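Local coordinates for periplasmic binding protein/LacI transcriptional regulator (PDB 5HQJ) that probably serves as the sugar-binding component of an ABC transporter, holding D-arabinose in its pyranose form in the crystal, at residues D192-L205 and S218-N230. Sequence-based numbering, arbitrary orientation.
With 64K (alpha-D-arabinopyranose), chain B.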
# COMPACT_ATOMS: atom_id res chain seq x y z
N ASP A 192 -4.32 8.76 -6.01
CA ASP A 192 -5.19 7.59 -6.14
C ASP A 192 -6.63 8.00 -6.42
O ASP A 192 -7.56 7.33 -6.00
CB ASP A 192 -5.12 6.70 -4.90
CG ASP A 192 -3.87 5.84 -4.85
OD1 ASP A 192 -3.13 5.81 -5.85
OD2 ASP A 192 -3.66 5.16 -3.82
N ASP A 193 -6.82 9.10 -7.13
CA ASP A 193 -8.11 9.36 -7.73
C ASP A 193 -8.10 8.68 -9.11
O ASP A 193 -7.21 8.94 -9.90
CB ASP A 193 -8.37 10.86 -7.86
CG ASP A 193 -9.70 11.16 -8.52
OD1 ASP A 193 -9.70 11.37 -9.75
OD2 ASP A 193 -10.73 11.19 -7.83
N LEU A 194 -9.08 7.81 -9.37
CA LEU A 194 -9.12 7.03 -10.62
C LEU A 194 -9.23 7.95 -11.82
O LEU A 194 -8.49 7.79 -12.79
CB LEU A 194 -10.26 6.01 -10.58
CG LEU A 194 -10.47 5.11 -11.81
CD1 LEU A 194 -9.19 4.36 -12.22
CD2 LEU A 194 -11.61 4.11 -11.56
N ALA A 195 -10.13 8.92 -11.74
CA ALA A 195 -10.28 9.87 -12.82
C ALA A 195 -8.97 10.61 -13.06
O ALA A 195 -8.53 10.82 -14.22
CB ALA A 195 -11.41 10.84 -12.51
N ARG A 196 -8.29 10.97 -11.98
CA ARG A 196 -6.99 11.62 -12.11
C ARG A 196 -5.97 10.65 -12.73
O ARG A 196 -5.16 11.05 -13.56
CB ARG A 196 -6.50 12.13 -10.75
CG ARG A 196 -5.47 13.26 -10.86
CD ARG A 196 -5.09 13.88 -9.50
NE ARG A 196 -6.17 14.69 -8.90
CZ ARG A 196 -6.89 14.35 -7.83
NH1 ARG A 196 -6.68 13.20 -7.20
NH2 ARG A 196 -7.84 15.16 -7.39
N GLY A 197 -6.00 9.40 -12.28
CA GLY A 197 -5.17 8.37 -12.89
C GLY A 197 -5.39 8.17 -14.40
O GLY A 197 -4.42 8.03 -15.18
N VAL A 198 -6.65 8.12 -14.82
CA VAL A 198 -7.00 8.07 -16.24
C VAL A 198 -6.39 9.27 -16.99
O VAL A 198 -5.69 9.09 -17.98
CB VAL A 198 -8.52 8.02 -16.41
CG1 VAL A 198 -8.91 8.19 -17.83
CG2 VAL A 198 -9.04 6.70 -15.88
N SER A 199 -6.60 10.49 -16.46
CA SER A 199 -6.04 11.70 -17.09
C SER A 199 -4.54 11.60 -17.25
O SER A 199 -3.94 11.84 -18.32
CB SER A 199 -6.38 12.94 -16.26
OG SER A 199 -7.75 12.98 -15.93
N VAL A 200 -3.87 11.19 -16.17
CA VAL A 200 -2.42 11.04 -16.20
C VAL A 200 -1.98 10.02 -17.21
O VAL A 200 -1.12 10.29 -18.02
CB VAL A 200 -1.89 10.68 -14.79
CG1 VAL A 200 -0.37 10.36 -14.85
CG2 VAL A 200 -2.19 11.83 -13.82
N VAL A 201 -2.61 8.84 -17.19
CA VAL A 201 -2.22 7.81 -18.14
C VAL A 201 -2.49 8.26 -19.59
O VAL A 201 -1.63 8.03 -20.44
CB VAL A 201 -2.95 6.49 -17.86
CG1 VAL A 201 -2.77 5.50 -19.02
CG2 VAL A 201 -2.38 5.87 -16.60
N GLU A 202 -3.66 8.83 -19.86
CA GLU A 202 -3.93 9.38 -21.19
C GLU A 202 -2.82 10.32 -21.69
O GLU A 202 -2.40 10.23 -22.81
CB GLU A 202 -5.26 10.13 -21.23
CG GLU A 202 -6.46 9.25 -21.11
CD GLU A 202 -7.74 10.05 -20.96
OE1 GLU A 202 -7.64 11.25 -20.62
OE2 GLU A 202 -8.82 9.46 -21.16
N THR A 203 -2.40 11.26 -20.82
CA THR A 203 -1.36 12.21 -21.17
C THR A 203 -0.01 11.54 -21.43
O THR A 203 0.71 11.85 -22.38
CB THR A 203 -1.25 13.26 -20.06
OG1 THR A 203 -2.48 14.01 -20.00
CG2 THR A 203 -0.12 14.22 -20.32
N THR A 204 0.32 10.55 -20.60
CA THR A 204 1.55 9.81 -20.80
C THR A 204 1.66 9.13 -22.15
O THR A 204 2.70 9.19 -22.83
CB THR A 204 1.71 8.71 -19.72
OG1 THR A 204 1.54 9.28 -18.42
CG2 THR A 204 3.08 8.01 -19.84
N LEU A 205 0.58 8.45 -22.56
CA LEU A 205 0.60 7.69 -23.78
C LEU A 205 0.66 8.62 -24.99
O LEU A 205 1.27 8.27 -25.99
CB LEU A 205 -0.63 6.77 -23.87
CG LEU A 205 -0.77 5.73 -22.74
CD1 LEU A 205 -2.04 4.90 -22.99
CD2 LEU A 205 0.43 4.88 -22.61
N SER A 218 0.78 2.21 -6.91
CA SER A 218 -0.35 2.34 -5.99
C SER A 218 -1.58 1.62 -6.58
O SER A 218 -1.58 1.22 -7.72
CB SER A 218 -0.64 3.80 -5.70
OG SER A 218 -1.21 4.41 -6.82
N GLN A 219 -2.63 1.43 -5.78
CA GLN A 219 -3.66 0.50 -6.22
C GLN A 219 -4.42 1.01 -7.45
O GLN A 219 -4.94 0.19 -8.19
CB GLN A 219 -4.66 0.15 -5.09
CG GLN A 219 -5.15 1.29 -4.23
CD GLN A 219 -5.84 2.35 -5.03
OE1 GLN A 219 -5.26 3.39 -5.32
NE2 GLN A 219 -7.07 2.09 -5.40
N VAL A 220 -4.44 2.32 -7.70
CA VAL A 220 -5.12 2.90 -8.89
C VAL A 220 -4.40 2.74 -10.26
O VAL A 220 -5.01 2.92 -11.35
CB VAL A 220 -5.35 4.41 -8.68
CG1 VAL A 220 -4.09 5.22 -9.00
CG2 VAL A 220 -6.53 4.89 -9.50
N GLY A 221 -3.12 2.41 -10.23
CA GLY A 221 -2.37 2.43 -11.47
C GLY A 221 -2.84 1.37 -12.43
O GLY A 221 -3.05 1.63 -13.64
N GLY A 222 -3.04 0.16 -11.92
CA GLY A 222 -3.57 -0.91 -12.75
C GLY A 222 -4.92 -0.58 -13.36
O GLY A 222 -5.11 -0.70 -14.56
N PRO A 223 -5.91 -0.24 -12.52
CA PRO A 223 -7.24 0.08 -13.02
C PRO A 223 -7.21 1.22 -14.03
O PRO A 223 -7.92 1.14 -15.04
CB PRO A 223 -8.03 0.41 -11.74
CG PRO A 223 -7.28 -0.40 -10.68
CD PRO A 223 -5.87 -0.33 -11.05
N ALA A 224 -6.37 2.24 -13.80
CA ALA A 224 -6.35 3.37 -14.73
C ALA A 224 -5.76 2.95 -16.09
O ALA A 224 -6.30 3.28 -17.13
CB ALA A 224 -5.57 4.51 -14.15
N VAL A 225 -4.66 2.23 -16.07
CA VAL A 225 -4.06 1.80 -17.31
C VAL A 225 -5.00 0.88 -18.10
O VAL A 225 -5.20 1.03 -19.31
CB VAL A 225 -2.74 1.09 -17.07
CG1 VAL A 225 -2.19 0.51 -18.36
CG2 VAL A 225 -1.73 2.08 -16.57
N ALA A 226 -5.67 -0.04 -17.40
CA ALA A 226 -6.57 -0.93 -18.09
C ALA A 226 -7.74 -0.13 -18.64
O ALA A 226 -8.18 -0.43 -19.75
CB ALA A 226 -7.03 -2.04 -17.16
N LYS A 227 -8.23 0.89 -17.92
CA LYS A 227 -9.39 1.64 -18.39
C LYS A 227 -9.01 2.36 -19.68
O LYS A 227 -9.76 2.34 -20.67
CB LYS A 227 -9.86 2.63 -17.33
CG LYS A 227 -11.09 3.40 -17.77
CD LYS A 227 -11.65 4.25 -16.65
CE LYS A 227 -12.86 3.60 -16.01
NZ LYS A 227 -13.76 4.63 -15.40
N VAL A 228 -7.81 2.94 -19.70
CA VAL A 228 -7.39 3.78 -20.83
C VAL A 228 -7.08 2.94 -22.05
O VAL A 228 -7.47 3.29 -23.19
CB VAL A 228 -6.20 4.63 -20.43
CG1 VAL A 228 -5.62 5.36 -21.67
CG2 VAL A 228 -6.65 5.66 -19.38
N LEU A 229 -6.44 1.80 -21.84
CA LEU A 229 -6.13 0.88 -22.93
C LEU A 229 -7.38 0.26 -23.54
O LEU A 229 -7.34 -0.19 -24.68
CB LEU A 229 -5.20 -0.22 -22.42
CG LEU A 229 -3.77 0.25 -22.14
CD1 LEU A 229 -2.97 -0.99 -21.78
CD2 LEU A 229 -3.12 0.96 -23.32
N ASN A 230 -8.49 0.27 -22.80
CA ASN A 230 -9.70 -0.34 -23.28
C ASN A 230 -10.62 0.73 -23.89
O ASN A 230 -11.82 0.73 -23.66
CB ASN A 230 -10.42 -1.09 -22.16
CG ASN A 230 -11.36 -2.18 -22.68
OD1 ASN A 230 -11.46 -2.42 -23.88
ND2 ASN A 230 -12.04 -2.85 -21.76
O2 64K B . 0.18 -0.26 0.20
C2 64K B . -0.61 0.77 -0.48
C3 64K B . -1.44 0.08 -1.52
O3 64K B . -0.62 -0.27 -2.60
C4 64K B . -2.52 1.00 -2.09
O4 64K B . -1.96 2.06 -2.88
C5 64K B . -3.27 1.62 -1.00
O5 64K B . -2.37 2.43 -0.21
C1 64K B . -1.48 1.48 0.51
O1 64K B . -0.68 2.20 1.36
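Ser218 OG donates a hydrogen bond of 2.6 Å to Asp192 OD1, arriving on the syn lone pair, the side that faces the other carboxylate oxygen. Asp192 gets there with CG anti to its carbonyl carbon (chi1 -78°), a turn that brings the carboxylate to the sugar end of the contact, while the backbone N of Asp192 is hydrogen-bonded to Thr190 OG1. Asp192 OD2 lies 3.7 Å from O4 of the arabinopyranose, and that O4 accepts a hydrogen bond from Gln219 N at 3.0 Å. Next to the carboxylate, Val220 splits its two branches: CG1 packs against Asp192 OD1, and CG2, anti to the backbone N, presses on Leu194 CA at 3.5 Å. Leu194 reaches on with CD1, which touches Val220 CG2, Pro223 CB and Ala224 CB.

Farther from the sugar the helices 194-205 and 221-229 pack with their axes 8.5 Å apart at closest approach, crossing at -58°. With no side chain at Gly197 and only a methyl at Ala224, the helices can come close here: Ala224 CB rests 3.7 Å from Gly197 C, a small knob in the hole formed by Leu194, Gly197, Val198 and Val201. One turn on, Val228 is the second knob, set among Val198, Val201, Glu202 and Leu205. Its CG2 meets Val198 CG1 at 3.7 Å, and its CG1 meets Leu205 CD1 tip to tip. Val201 reaches both ways, CG1 to Val228 CB and CG2 to Val225 CG2, while the aliphatic part of Lys227 lies over Val198 CG2 at the solvent edge.

Two neighbouring helices of an alpha/beta lobe, joined through strand 211-216, thus pack across one another at an angle and bring the loops before them to the sugar, an arrangement characteristic of the two-lobed periplasmic binding protein fold, whose ligand sits in the cleft.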